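Local structure of endoribonuclease L-PSP/chorismate mutase-like domain-containing protein (Shewanella oneidensis, 2OTM) at residues I93-G98 with S131-T136; N75-L80 with V148-E153; V99-Q104 with P138-N143; S8-A13 with L121-E126; A67-A72 with P110-G115. The protein is of unknown function but belongs to the YjgF/chorismate mutase-like family, is a putative endoribonuclease and assembles as a trimer. All coordinates share one frame; numbering follows the deposited sequence. Where two conformers were deposited one is given.

Overall arrangement
From the N terminus, helix 6-12 first meets the far end of helix 109-124, so contact 4 closes a loop of 107 residues. Contact 5 lies within that loop and pairs helix 62-84 with the earlier part of helix 109-124. Farther along helix 62-84, contact 2 reaches strand 146-153 near the C terminus; its loop encloses contacts 1 and 3. Contact 1 joins strands 92-100 and 131-136, and contact 3 ties the end of strand 92-100 to the loop after 131-136; these two cross each other. Contacts 4 and 5 each cross contacts 1, 2 and 3. Together they fasten the N-terminal helix to the helical layer, and that layer to the mixed sheet.

Contact 1 (I93-G98 with S131-T136). With ACT (acetate ion), chain I.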
# COMPACT_ATOMS: atom_id res chain seq x y z
N ILE B 93 0.67 -13.16 -11.54
CA ILE B 93 0.23 -12.47 -10.33
C ILE B 93 1.49 -11.89 -9.78
O ILE B 93 2.26 -12.62 -9.14
CB ILE B 93 -0.34 -13.43 -9.27
CG1 ILE B 93 -1.46 -14.33 -9.83
CG2 ILE B 93 -0.85 -12.60 -8.05
CD1 ILE B 93 -2.66 -13.61 -10.14
N TYR B 94 1.78 -10.63 -10.09
CA TYR B 94 3.09 -10.06 -9.79
C TYR B 94 3.20 -9.49 -8.37
O TYR B 94 4.31 -9.22 -7.90
CB TYR B 94 3.50 -8.97 -10.80
CG TYR B 94 2.59 -7.79 -10.89
CD1 TYR B 94 2.78 -6.70 -10.07
CD2 TYR B 94 1.55 -7.74 -11.82
CE1 TYR B 94 1.96 -5.59 -10.15
CE2 TYR B 94 0.70 -6.62 -11.88
CZ TYR B 94 0.94 -5.55 -11.06
OH TYR B 94 0.17 -4.45 -11.09
N ARG B 95 2.06 -9.28 -7.71
CA ARG B 95 2.07 -8.66 -6.38
C ARG B 95 0.91 -9.13 -5.52
O ARG B 95 -0.22 -9.26 -5.98
CB ARG B 95 2.00 -7.15 -6.55
CG ARG B 95 2.05 -6.33 -5.28
CD ARG B 95 3.43 -6.16 -4.87
NE ARG B 95 3.68 -4.95 -4.11
CZ ARG B 95 4.90 -4.52 -3.82
NH1 ARG B 95 5.95 -5.22 -4.20
NH2 ARG B 95 5.08 -3.41 -3.13
N LEU B 96 1.24 -9.44 -4.27
CA LEU B 96 0.28 -9.76 -3.21
C LEU B 96 0.46 -8.71 -2.13
O LEU B 96 1.58 -8.44 -1.75
CB LEU B 96 0.63 -11.11 -2.60
CG LEU B 96 0.10 -11.48 -1.21
CD1 LEU B 96 -1.45 -11.52 -1.26
CD2 LEU B 96 0.73 -12.80 -0.71
N GLU B 97 -0.63 -8.10 -1.65
CA GLU B 97 -0.55 -7.17 -0.51
C GLU B 97 -1.58 -7.64 0.51
O GLU B 97 -2.76 -7.77 0.21
CB GLU B 97 -0.69 -5.69 -0.93
CG GLU B 97 0.36 -5.30 -2.02
CD GLU B 97 0.35 -3.87 -2.50
OE1 GLU B 97 -0.55 -3.05 -2.15
OE2 GLU B 97 1.27 -3.55 -3.29
N GLY B 98 -1.11 -7.93 1.72
CA GLY B 98 -1.95 -8.49 2.78
C GLY B 98 -1.90 -7.69 4.05
O GLY B 98 -0.84 -7.18 4.42
N SER B 131 6.12 -10.54 -5.76
CA SER B 131 6.61 -9.76 -4.63
C SER B 131 5.43 -9.56 -3.69
O SER B 131 4.29 -9.84 -4.04
CB SER B 131 7.20 -8.40 -5.05
OG SER B 131 6.29 -7.58 -5.78
N ARG B 132 5.70 -9.07 -2.48
CA ARG B 132 4.60 -8.86 -1.56
C ARG B 132 4.87 -7.78 -0.54
O ARG B 132 6.05 -7.43 -0.27
CB ARG B 132 4.19 -10.19 -0.88
CG ARG B 132 4.79 -10.48 0.46
CD ARG B 132 4.27 -11.82 0.98
NE ARG B 132 4.81 -12.07 2.29
CZ ARG B 132 4.79 -13.22 2.95
NH1 ARG B 132 4.21 -14.30 2.44
NH2 ARG B 132 5.34 -13.27 4.14
N MSE B 133 3.76 -7.22 -0.05
CA MSE B 133 3.74 -6.27 1.06
C MSE B 133 2.92 -6.86 2.17
O MSE B 133 1.94 -7.60 1.95
CB MSE B 133 3.10 -4.93 0.63
CG MSE B 133 3.71 -4.28 -0.57
SE MSE B 133 3.05 -2.41 -0.77
CE MSE B 133 4.03 -1.49 0.61
N ILE B 134 3.29 -6.53 3.40
CA ILE B 134 2.54 -7.03 4.53
C ILE B 134 2.35 -5.87 5.51
O ILE B 134 3.26 -5.05 5.69
CB ILE B 134 3.28 -8.19 5.23
CG1 ILE B 134 2.37 -8.83 6.25
CG2 ILE B 134 4.60 -7.66 5.90
CD1 ILE B 134 2.81 -10.24 6.73
N TRP B 135 1.15 -5.78 6.08
CA TRP B 135 0.87 -4.77 7.12
C TRP B 135 0.08 -5.41 8.26
O TRP B 135 -0.59 -6.40 8.06
CB TRP B 135 -0.03 -3.62 6.60
CG TRP B 135 0.50 -2.78 5.47
CD1 TRP B 135 1.35 -1.72 5.52
CD2 TRP B 135 0.16 -2.96 4.11
NE1 TRP B 135 1.55 -1.19 4.25
CE2 TRP B 135 0.84 -1.95 3.36
CE3 TRP B 135 -0.64 -3.88 3.44
CZ2 TRP B 135 0.69 -1.82 2.00
CZ3 TRP B 135 -0.79 -3.75 2.09
CH2 TRP B 135 -0.11 -2.74 1.37
N THR B 136 0.22 -4.83 9.45
CA THR B 136 -0.70 -5.10 10.50
C THR B 136 -1.48 -3.84 10.77
O THR B 136 -0.91 -2.73 10.82
CB THR B 136 -0.00 -5.60 11.79
OG1 THR B 136 0.92 -4.61 12.25
CG2 THR B 136 0.76 -6.91 11.50
C ACT I . 7.07 -10.07 4.53
O ACT I . 6.43 -9.85 3.45
OXT ACT I . 6.76 -11.10 5.20
CH3 ACT I . 8.16 -9.17 5.05
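Arg-95 lies beside Ser-131, and Glu-97 beside Met-133 (a selenomethionine), on one face of two adjacent parallel strands whose short axes are 10° apart. They flank helix 109-124 in a beta-alpha-beta crossover. Five backbone hydrogen bonds join them, and Tyr-94 and Arg-95 form a classic beta bulge opposite Phe-151. Packing is dense on this face. Arg-95 bends at chi2 (82°), and NE donates to the anti lone pair of Glu-97 OE2 at 2.9 Å, nearly straight (173°). NH1 of Arg-95 meets Ser-131 OG at 2.9 Å; both acceptors lie in the guanidinium plane, and the hydroxyl also bonds Ser-31 of the second subunit. Alongside, Glu-97 OE2 lies 3.3 Å from Met-133 SE, while Glu-97 OE1 sits at the ring edge of Trp-135, 3.6 Å from CH2. A bound calcium ion is about 4 Å from the Glu-97 side chain. An alanine at Arg-95 would probably cost Glu-97 OE2 its NE-H partner and Ser-131 OG this donor. The other face is looser: Leu-96 CD2 touches Arg-132 CD at 4.0 Å, and Arg-132 extends to an acetate, probably from the crystallisation liquor, with NE 3.0 Å from acetate O and NH2 2.8 Å from OXT. NH1 of Arg-132 is salt-bridged to Asp-114. This two-pronged grip on a carboxylate is consistent with the ligand-binding arginine of YjgF relatives, which lies in a cleft between subunits.

Contact 2 (N75-L80 with V148-E153)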
# COMPACT_ATOMS: atom_id res chain seq x y z
N ASN B 75 -10.74 -16.44 -2.35
CA ASN B 75 -11.72 -15.40 -2.71
C ASN B 75 -11.17 -14.43 -3.75
O ASN B 75 -11.84 -14.13 -4.73
CB ASN B 75 -12.20 -14.62 -1.46
CG ASN B 75 -13.33 -15.33 -0.73
OD1 ASN B 75 -14.51 -15.03 -0.98
ND2 ASN B 75 -12.99 -16.29 0.13
N ALA B 76 -9.94 -13.97 -3.56
CA ALA B 76 -9.28 -13.09 -4.53
C ALA B 76 -9.15 -13.74 -5.91
O ALA B 76 -9.29 -13.07 -6.93
CB ALA B 76 -7.89 -12.66 -4.00
N ILE B 77 -8.85 -15.03 -5.95
CA ILE B 77 -8.76 -15.78 -7.23
C ILE B 77 -10.13 -15.86 -7.89
O ILE B 77 -10.25 -15.72 -9.11
CB ILE B 77 -8.15 -17.18 -7.01
CG1 ILE B 77 -6.68 -17.02 -6.54
CG2 ILE B 77 -8.21 -18.02 -8.29
CD1 ILE B 77 -6.00 -18.33 -6.03
N ALA B 78 -11.18 -16.04 -7.09
CA ALA B 78 -12.54 -16.00 -7.61
C ALA B 78 -12.80 -14.64 -8.28
O ALA B 78 -13.42 -14.56 -9.35
CB ALA B 78 -13.57 -16.33 -6.51
N GLN B 79 -12.31 -13.58 -7.66
CA GLN B 79 -12.51 -12.25 -8.20
C GLN B 79 -11.79 -12.11 -9.55
O GLN B 79 -12.33 -11.55 -10.49
CB GLN B 79 -11.94 -11.22 -7.22
CG GLN B 79 -12.16 -9.77 -7.63
CD GLN B 79 -13.61 -9.44 -7.62
OE1 GLN B 79 -14.18 -9.25 -6.55
NE2 GLN B 79 -14.23 -9.40 -8.80
N LEU B 80 -10.58 -12.65 -9.62
CA LEU B 80 -9.79 -12.58 -10.85
C LEU B 80 -10.47 -13.38 -11.95
O LEU B 80 -10.51 -12.95 -13.10
CB LEU B 80 -8.37 -13.12 -10.63
CG LEU B 80 -7.47 -12.31 -9.68
CD1 LEU B 80 -6.14 -13.02 -9.55
CD2 LEU B 80 -7.30 -10.87 -10.17
N VAL B 148 -6.79 -9.45 1.76
CA VAL B 148 -5.82 -9.75 0.72
C VAL B 148 -6.18 -8.95 -0.53
O VAL B 148 -7.36 -8.81 -0.88
CB VAL B 148 -5.80 -11.30 0.44
CG1 VAL B 148 -5.14 -11.61 -0.87
CG2 VAL B 148 -5.11 -12.03 1.62
N TYR B 149 -5.14 -8.44 -1.20
CA TYR B 149 -5.25 -7.74 -2.46
C TYR B 149 -4.27 -8.38 -3.43
O TYR B 149 -3.11 -8.61 -3.09
CB TYR B 149 -4.85 -6.27 -2.31
CG TYR B 149 -5.71 -5.47 -1.38
CD1 TYR B 149 -5.56 -5.55 0.00
CD2 TYR B 149 -6.63 -4.57 -1.88
CE1 TYR B 149 -6.36 -4.79 0.86
CE2 TYR B 149 -7.46 -3.81 -1.03
CZ TYR B 149 -7.31 -3.93 0.34
OH TYR B 149 -8.10 -3.16 1.16
N LEU B 150 -4.72 -8.63 -4.65
CA LEU B 150 -3.89 -9.21 -5.70
C LEU B 150 -3.78 -8.25 -6.88
O LEU B 150 -4.68 -7.45 -7.13
CB LEU B 150 -4.46 -10.52 -6.20
CG LEU B 150 -4.54 -11.68 -5.21
CD1 LEU B 150 -5.03 -12.91 -5.92
CD2 LEU B 150 -3.21 -11.95 -4.55
N PHE B 151 -2.65 -8.34 -7.57
CA PHE B 151 -2.35 -7.54 -8.74
C PHE B 151 -1.83 -8.52 -9.82
O PHE B 151 -0.91 -9.31 -9.55
CB PHE B 151 -1.25 -6.55 -8.44
CG PHE B 151 -1.58 -5.57 -7.33
CD1 PHE B 151 -1.48 -5.95 -6.01
CD2 PHE B 151 -1.96 -4.29 -7.61
CE1 PHE B 151 -1.78 -5.08 -4.99
CE2 PHE B 151 -2.25 -3.39 -6.59
CZ PHE B 151 -2.16 -3.79 -5.29
N ALA B 152 -2.44 -8.46 -11.00
CA ALA B 152 -2.18 -9.41 -12.07
C ALA B 152 -1.88 -8.67 -13.34
O ALA B 152 -2.42 -7.59 -13.58
CB ALA B 152 -3.37 -10.34 -12.28
N GLU B 153 -1.03 -9.27 -14.16
CA GLU B 153 -0.71 -8.79 -15.50
C GLU B 153 -1.48 -9.63 -16.51
O GLU B 153 -1.46 -10.86 -16.43
CB GLU B 153 0.79 -8.93 -15.79
CG GLU B 153 1.20 -8.27 -17.08
CD GLU B 153 2.65 -8.48 -17.47
OE1 GLU B 153 3.39 -9.22 -16.79
OE2 GLU B 153 3.03 -7.91 -18.50
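Helix 75-80, which brings Ala-76 and Leu-80 against Leu-150, lies over strand 148-153 with the short axes 8.8 Å apart and a crossing angle of -38°. This is the helix-on-sheet layering of the YjgF/chorismate mutase-like alpha+beta fold: helix 62-84 covers one face of the mixed sheet, and no hydrogen bond passes between the segments. Alternation along the strand sets the pattern. Val-148, Leu-150 and Ala-152 point toward the helix, whereas Tyr-149 and Phe-151 point away, to the face that meets the third subunit. Leu-150 carries most of the contact. Its CG stands anti to the carbonyl carbon (chi1 -64°), and CD1 rises between side chains one helical turn apart. Leu-80 crosses it at about a right angle, with its CD1 3.8 Å from Leu-150 CD1. On either side of Leu-150 along the strand the fit relaxes: Ala-76 CB is 4.3 Å from Val-148 CG1, and Leu-80 CD2 is 4.5 Å from Ala-152 CB. The tightest pair is Ala-76 CB with Leu-150 CD1, at 3.5 Å, closer than usual for two carbons.

Contact 3 (V99-Q104 with P138-N143)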
# COMPACT_ATOMS: atom_id res chain seq x y z
N VAL B 99 -3.04 -7.61 4.73
CA VAL B 99 -3.20 -6.95 6.00
C VAL B 99 -3.74 -7.96 7.00
O VAL B 99 -4.70 -8.70 6.68
CB VAL B 99 -4.24 -5.79 5.96
CG1 VAL B 99 -4.18 -4.99 7.23
CG2 VAL B 99 -4.03 -4.87 4.75
N LEU B 100 -3.17 -7.95 8.19
CA LEU B 100 -3.64 -8.78 9.30
C LEU B 100 -3.83 -7.96 10.54
O LEU B 100 -3.10 -7.01 10.77
CB LEU B 100 -2.64 -9.92 9.60
CG LEU B 100 -2.50 -10.97 8.48
CD1 LEU B 100 -1.27 -10.73 7.64
CD2 LEU B 100 -2.46 -12.38 9.04
N ASN B 101 -4.77 -8.38 11.39
CA ASN B 101 -4.85 -7.83 12.74
C ASN B 101 -4.06 -8.77 13.64
O ASN B 101 -4.39 -9.97 13.70
CB ASN B 101 -6.30 -7.76 13.22
CG ASN B 101 -6.44 -7.04 14.54
OD1 ASN B 101 -5.43 -6.65 15.17
ND2 ASN B 101 -7.67 -6.87 14.99
N VAL B 102 -3.00 -8.24 14.29
CA VAL B 102 -2.01 -9.07 14.99
C VAL B 102 -1.79 -8.50 16.39
O VAL B 102 -1.61 -7.30 16.58
CB VAL B 102 -0.66 -9.14 14.18
CG1 VAL B 102 0.36 -10.05 14.87
CG2 VAL B 102 -0.92 -9.63 12.76
N HIS B 103 -1.83 -9.39 17.38
CA HIS B 103 -1.54 -9.02 18.76
C HIS B 103 -0.04 -8.77 18.96
O HIS B 103 0.78 -9.40 18.32
CB HIS B 103 -1.98 -10.16 19.65
CG HIS B 103 -1.94 -9.81 21.09
ND1 HIS B 103 -0.88 -10.15 21.90
CD2 HIS B 103 -2.80 -9.12 21.86
CE1 HIS B 103 -1.11 -9.70 23.12
NE2 HIS B 103 -2.27 -9.07 23.13
N GLN B 104 0.32 -7.88 19.87
CA GLN B 104 1.72 -7.54 20.13
C GLN B 104 2.61 -8.74 20.44
O GLN B 104 3.79 -8.76 20.12
CB GLN B 104 1.83 -6.53 21.28
CG GLN B 104 1.16 -6.99 22.57
N PRO B 138 -4.71 -2.23 13.45
CA PRO B 138 -5.39 -2.54 14.72
C PRO B 138 -6.88 -2.80 14.59
O PRO B 138 -7.48 -3.46 15.46
CB PRO B 138 -5.16 -1.29 15.55
CG PRO B 138 -4.90 -0.21 14.58
CD PRO B 138 -4.34 -0.82 13.35
N VAL B 139 -7.48 -2.25 13.54
CA VAL B 139 -8.94 -2.36 13.35
C VAL B 139 -9.17 -2.74 11.90
O VAL B 139 -8.57 -2.15 10.99
CB VAL B 139 -9.68 -0.99 13.67
CG1 VAL B 139 -11.17 -1.12 13.34
CG2 VAL B 139 -9.44 -0.55 15.13
N MSE B 140 -10.05 -3.70 11.68
CA MSE B 140 -10.27 -4.27 10.35
C MSE B 140 -11.73 -4.17 9.94
O MSE B 140 -12.61 -4.30 10.78
CB MSE B 140 -9.86 -5.76 10.33
CG MSE B 140 -8.45 -6.02 10.71
SE MSE B 140 -7.20 -5.48 9.32
CE MSE B 140 -7.50 -7.00 8.12
N PRO B 141 -12.00 -4.09 8.63
CA PRO B 141 -13.40 -4.08 8.21
C PRO B 141 -14.02 -5.40 8.60
O PRO B 141 -13.35 -6.44 8.46
CB PRO B 141 -13.31 -3.92 6.69
CG PRO B 141 -11.92 -3.40 6.42
CD PRO B 141 -11.11 -4.12 7.46
N LEU B 142 -15.24 -5.36 9.14
CA LEU B 142 -15.97 -6.54 9.58
C LEU B 142 -15.24 -7.31 10.69
O LEU B 142 -15.58 -8.45 10.95
CB LEU B 142 -16.26 -7.48 8.38
CG LEU B 142 -17.00 -6.91 7.14
CD1 LEU B 142 -17.17 -7.95 6.04
CD2 LEU B 142 -18.35 -6.38 7.53
N ASN B 143 -14.26 -6.68 11.34
CA ASN B 143 -13.41 -7.37 12.29
C ASN B 143 -12.74 -8.60 11.71
O ASN B 143 -12.40 -9.55 12.46
CB ASN B 143 -14.20 -7.73 13.55
CG ASN B 143 -13.32 -8.18 14.70
OD1 ASN B 143 -12.17 -7.72 14.87
ND2 ASN B 143 -13.85 -9.10 15.51
O HOH W 1 -9.82 -7.84 13.24
O HOH W 2 -6.01 -4.33 17.45
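Pro-138 O, which faces the side-chain amide of Asn-101, accepts a hydrogen bond from water 2 at 2.6 Å. The same water makes a weak bond to Asn-101 OD1, an atom whose stronger partner is Gln-55 NE2. The contact joins the end of strand 92-100, where it leaves the sheet, to the loop between strands 131-136 and 146-153; that loop holds a type II beta turn at Met-140 to Asn-143, closed by Asn-143 N to Met-140 O at 2.9 Å, with positive phi at Leu-142. Asn-101 carries CG anti to its backbone N (chi1 -173°), which directs the amide to the loop. There Asn-101 ND2 donates to water 1 at 2.9 Å, and that water can in turn reach Asn-143 OD1 in the conformer given. Water thus mediates much of the polar side of this contact. The apolar side belongs to Met-140, a selenomethionine bent at both chi2 and chi3. Its CG touches Asn-101 CB at 3.7 Å. It slides past Val-99 in the opposite direction, and Trp-135 of the third subunit packs on the same valine. Met-140 SE lies 3.7 Å from Val-99 CG1, while Met-140 CE sits 3.6 Å from Val-99 O.

Contact 4 (S8-A13 with L121-E126); sequences SRLVAA and LEIFGE
Leu-10 and Ile-123 cross at about a right angle, with Leu-10 CD2 3.6 Å from Ile-123 CD1 and 3.8 Å from CG1. Here the N-terminal helix 6-12 rests on the last turn of helix 109-124; Leu-74 of helix 62-84 also packs on Leu-10. Arg-9, one residue earlier, takes a different course. Its CG is anti to the carbonyl carbon (chi1 -67°), and the chain runs extended to NE, passing over the helix end with CD 3.3 Å from Glu-122 O. NH1 then donates to Ile-123 O at 2.9 Å, moderately bent (148°), with the oxygen tilted 22° from the guanidinium plane. Glu-122 points its carboxylate past Ala-13, whose CB is 3.3 Å from OE2, and salt-bridges Arg-70 through OE1. An alanine in place of Arg-9 would probably leave Ile-123 O without this donor and open a gap over the helix end. A cationic group beside carbonyls at a helix C terminus would probably be favourable, since the helix dipole is negative there, though Arg-9 also touches a crystal neighbour.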
# COMPACT_ATOMS: atom_id res chain seq x y z
N SER B 8 -7.73 -26.28 -13.30
CA SER B 8 -7.51 -27.72 -13.05
C SER B 8 -6.77 -27.95 -11.74
O SER B 8 -7.01 -28.95 -11.03
CB SER B 8 -6.79 -28.39 -14.23
OG SER B 8 -5.47 -27.91 -14.36
N ARG B 9 -5.88 -27.02 -11.39
CA ARG B 9 -5.11 -27.14 -10.16
C ARG B 9 -5.99 -26.90 -8.93
O ARG B 9 -5.78 -27.54 -7.87
CB ARG B 9 -3.95 -26.18 -10.17
CG ARG B 9 -2.89 -26.54 -11.21
CD ARG B 9 -1.77 -25.53 -11.17
NE ARG B 9 -0.94 -25.59 -12.36
CZ ARG B 9 -0.89 -24.69 -13.35
NH1 ARG B 9 -1.59 -23.56 -13.31
NH2 ARG B 9 -0.08 -24.91 -14.38
N LEU B 10 -6.95 -25.99 -9.05
CA LEU B 10 -7.95 -25.81 -8.00
C LEU B 10 -8.74 -27.11 -7.81
O LEU B 10 -8.95 -27.57 -6.70
CB LEU B 10 -8.90 -24.64 -8.33
CG LEU B 10 -8.32 -23.22 -8.24
CD1 LEU B 10 -9.19 -22.23 -9.00
CD2 LEU B 10 -8.12 -22.74 -6.76
N VAL B 11 -9.16 -27.70 -8.92
CA VAL B 11 -9.89 -28.97 -8.85
C VAL B 11 -9.01 -30.02 -8.18
O VAL B 11 -9.43 -30.67 -7.22
CB VAL B 11 -10.35 -29.46 -10.24
CG1 VAL B 11 -10.89 -30.90 -10.15
CG2 VAL B 11 -11.40 -28.50 -10.82
N ALA B 12 -7.77 -30.13 -8.64
CA ALA B 12 -6.85 -31.10 -8.07
C ALA B 12 -6.61 -30.89 -6.56
O ALA B 12 -6.36 -31.85 -5.82
CB ALA B 12 -5.54 -31.09 -8.84
N ALA B 13 -6.71 -29.65 -6.10
CA ALA B 13 -6.51 -29.32 -4.69
C ALA B 13 -7.77 -29.48 -3.89
O ALA B 13 -7.75 -29.22 -2.69
CB ALA B 13 -6.00 -27.88 -4.53
N LEU B 121 1.34 -19.80 -5.66
CA LEU B 121 2.30 -20.69 -6.31
C LEU B 121 1.67 -22.04 -6.68
O LEU B 121 1.91 -22.55 -7.76
CB LEU B 121 3.52 -20.88 -5.41
CG LEU B 121 4.40 -19.63 -5.23
CD1 LEU B 121 5.39 -19.83 -4.11
CD2 LEU B 121 5.09 -19.28 -6.52
N GLU B 122 0.84 -22.58 -5.79
CA GLU B 122 0.17 -23.85 -6.04
C GLU B 122 -0.75 -23.78 -7.26
O GLU B 122 -0.76 -24.65 -8.12
CB GLU B 122 -0.64 -24.21 -4.81
CG GLU B 122 -1.44 -25.50 -4.88
CD GLU B 122 -2.22 -25.76 -3.58
OE1 GLU B 122 -1.95 -25.08 -2.55
OE2 GLU B 122 -3.09 -26.65 -3.61
N ILE B 123 -1.50 -22.69 -7.37
CA ILE B 123 -2.53 -22.59 -8.37
C ILE B 123 -2.00 -22.04 -9.69
O ILE B 123 -2.43 -22.50 -10.76
CB ILE B 123 -3.73 -21.76 -7.85
CG1 ILE B 123 -4.35 -22.42 -6.61
CG2 ILE B 123 -4.82 -21.54 -8.93
CD1 ILE B 123 -4.75 -23.90 -6.78
N PHE B 124 -1.09 -21.06 -9.63
CA PHE B 124 -0.59 -20.42 -10.85
C PHE B 124 0.78 -20.87 -11.29
O PHE B 124 1.25 -20.48 -12.37
CB PHE B 124 -0.62 -18.90 -10.74
CG PHE B 124 -2.01 -18.35 -10.68
CD1 PHE B 124 -2.67 -18.24 -9.46
CD2 PHE B 124 -2.69 -18.02 -11.86
CE1 PHE B 124 -3.98 -17.76 -9.40
CE2 PHE B 124 -3.98 -17.53 -11.81
CZ PHE B 124 -4.64 -17.40 -10.58
N GLY B 125 1.43 -21.69 -10.48
CA GLY B 125 2.79 -22.13 -10.79
C GLY B 125 3.75 -20.98 -10.94
O GLY B 125 3.78 -20.04 -10.14
N GLU B 126 4.56 -21.03 -12.00
CA GLU B 126 5.54 -19.98 -12.21
C GLU B 126 4.88 -18.64 -12.41
O GLU B 126 5.46 -17.63 -12.05
CB GLU B 126 6.47 -20.32 -13.40
CG GLU B 126 7.47 -21.41 -13.08
CD GLU B 126 8.45 -21.02 -11.98
OE1 GLU B 126 9.22 -20.07 -12.19
OE2 GLU B 126 8.45 -21.67 -10.90

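Contact 5 (A67-A72 with P110-G115)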
# COMPACT_ATOMS: atom_id res chain seq x y z
N ALA B 67 -4.42 -20.42 7.30
CA ALA B 67 -5.68 -20.91 6.69
C ALA B 67 -6.55 -19.73 6.27
O ALA B 67 -7.18 -19.74 5.18
CB ALA B 67 -6.40 -21.81 7.67
N ALA B 68 -6.56 -18.67 7.10
CA ALA B 68 -7.35 -17.49 6.79
C ALA B 68 -6.85 -16.77 5.55
O ALA B 68 -7.62 -16.38 4.69
CB ALA B 68 -7.36 -16.54 7.96
N CYS B 69 -5.54 -16.60 5.44
CA CYS B 69 -4.97 -15.93 4.28
C CYS B 69 -5.12 -16.75 3.02
O CYS B 69 -5.27 -16.19 1.91
CB CYS B 69 -3.53 -15.60 4.51
SG CYS B 69 -3.29 -14.33 5.80
N ARG B 70 -5.08 -18.06 3.19
CA ARG B 70 -5.36 -18.98 2.07
C ARG B 70 -6.80 -18.79 1.58
O ARG B 70 -7.04 -18.69 0.37
CB ARG B 70 -5.08 -20.42 2.50
CG ARG B 70 -5.28 -21.49 1.44
CD ARG B 70 -4.93 -22.88 2.00
NE ARG B 70 -5.28 -23.98 1.07
CZ ARG B 70 -4.49 -24.49 0.12
NH1 ARG B 70 -3.27 -24.03 -0.08
NH2 ARG B 70 -4.92 -25.48 -0.64
N LEU B 71 -7.76 -18.73 2.50
CA LEU B 71 -9.16 -18.59 2.12
C LEU B 71 -9.44 -17.21 1.49
O LEU B 71 -10.17 -17.12 0.50
CB LEU B 71 -10.07 -18.83 3.33
CG LEU B 71 -11.57 -18.86 3.11
CD1 LEU B 71 -12.00 -19.82 1.98
CD2 LEU B 71 -12.26 -19.14 4.45
N ALA B 72 -8.88 -16.15 2.06
CA ALA B 72 -9.00 -14.81 1.45
C ALA B 72 -8.43 -14.78 0.03
O ALA B 72 -8.98 -14.13 -0.88
CB ALA B 72 -8.28 -13.76 2.34
N PRO B 110 4.21 -12.99 9.08
CA PRO B 110 4.63 -13.41 7.74
C PRO B 110 4.32 -14.88 7.43
O PRO B 110 4.09 -15.22 6.30
CB PRO B 110 6.15 -13.16 7.76
CG PRO B 110 6.29 -12.05 8.79
CD PRO B 110 5.32 -12.39 9.85
N LYS B 111 4.34 -15.74 8.44
CA LYS B 111 4.02 -17.14 8.24
C LYS B 111 2.55 -17.31 7.91
O LYS B 111 2.21 -18.12 7.07
CB LYS B 111 4.36 -17.97 9.48
CG LYS B 111 5.83 -18.01 9.79
N ALA B 112 1.68 -16.49 8.52
CA ALA B 112 0.27 -16.47 8.18
C ALA B 112 0.05 -16.04 6.74
O ALA B 112 -0.68 -16.68 6.01
CB ALA B 112 -0.55 -15.54 9.14
N LEU B 113 0.72 -14.97 6.32
CA LEU B 113 0.59 -14.49 4.95
C LEU B 113 1.11 -15.47 3.90
O LEU B 113 0.70 -15.42 2.73
CB LEU B 113 1.20 -13.10 4.77
CG LEU B 113 0.80 -12.38 3.47
CD1 LEU B 113 -0.71 -12.26 3.28
CD2 LEU B 113 1.50 -11.04 3.32
N ASP B 114 2.00 -16.37 4.30
CA ASP B 114 2.39 -17.47 3.43
C ASP B 114 1.21 -18.34 3.02
O ASP B 114 1.31 -19.04 2.04
CB ASP B 114 3.46 -18.37 4.09
CG ASP B 114 4.86 -17.78 4.02
OD1 ASP B 114 5.12 -16.91 3.16
OD2 ASP B 114 5.69 -18.21 4.86
N GLY B 115 0.10 -18.31 3.76
CA GLY B 115 -1.11 -19.00 3.31
C GLY B 115 -1.56 -18.46 1.95
O GLY B 115 -2.02 -19.21 1.09
O HOH W 3 -1.85 -21.91 1.21
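Ala-112 is the first residue of segment 110-115 to meet the opposing helix, through Cys-69. The two helices belong to the helical layer of the chorismate mutase-like fold, which covers one face of the sheet; their short axes approach to 6.7 Å, a close helix-helix packing, and cross at -36°. Ala-112 O lies 3.4 Å from Cys-69 CB, and the thiol, with SG anti to the carbonyl carbon (chi1 -68°), sits over the same peptide. Leu-100 of the sheet packs beneath both residues. Next comes Leu-113, which leaves the backbone pointing away, yet its CD1 returns to within 4.2 Å of Cys-69 SG; its other side packs on Arg-132 and Ile-134. Asp-114 turns its side chain from the contact and accepts a hydrogen bond from Asn-26 N of the second subunit. Gly-115 makes the close approach possible: its CA is 4.4 Å from that of Arg-70, and a CB here would lie 3.2 Å from Arg-70 N, too tight to fit comfortably. The Gly-115 carbonyl oxygen instead receives a CA-H...O contact from Arg-70 CA at 3.5 Å. The arginine's chain leads away, extended to NE. Besides the bond of NH1 to Glu-122, the guanidinium has water 3 in its plane, which accepts from Arg-70 NH1 at 2.9 Å and donates to Gly-115 O at 2.7 Å.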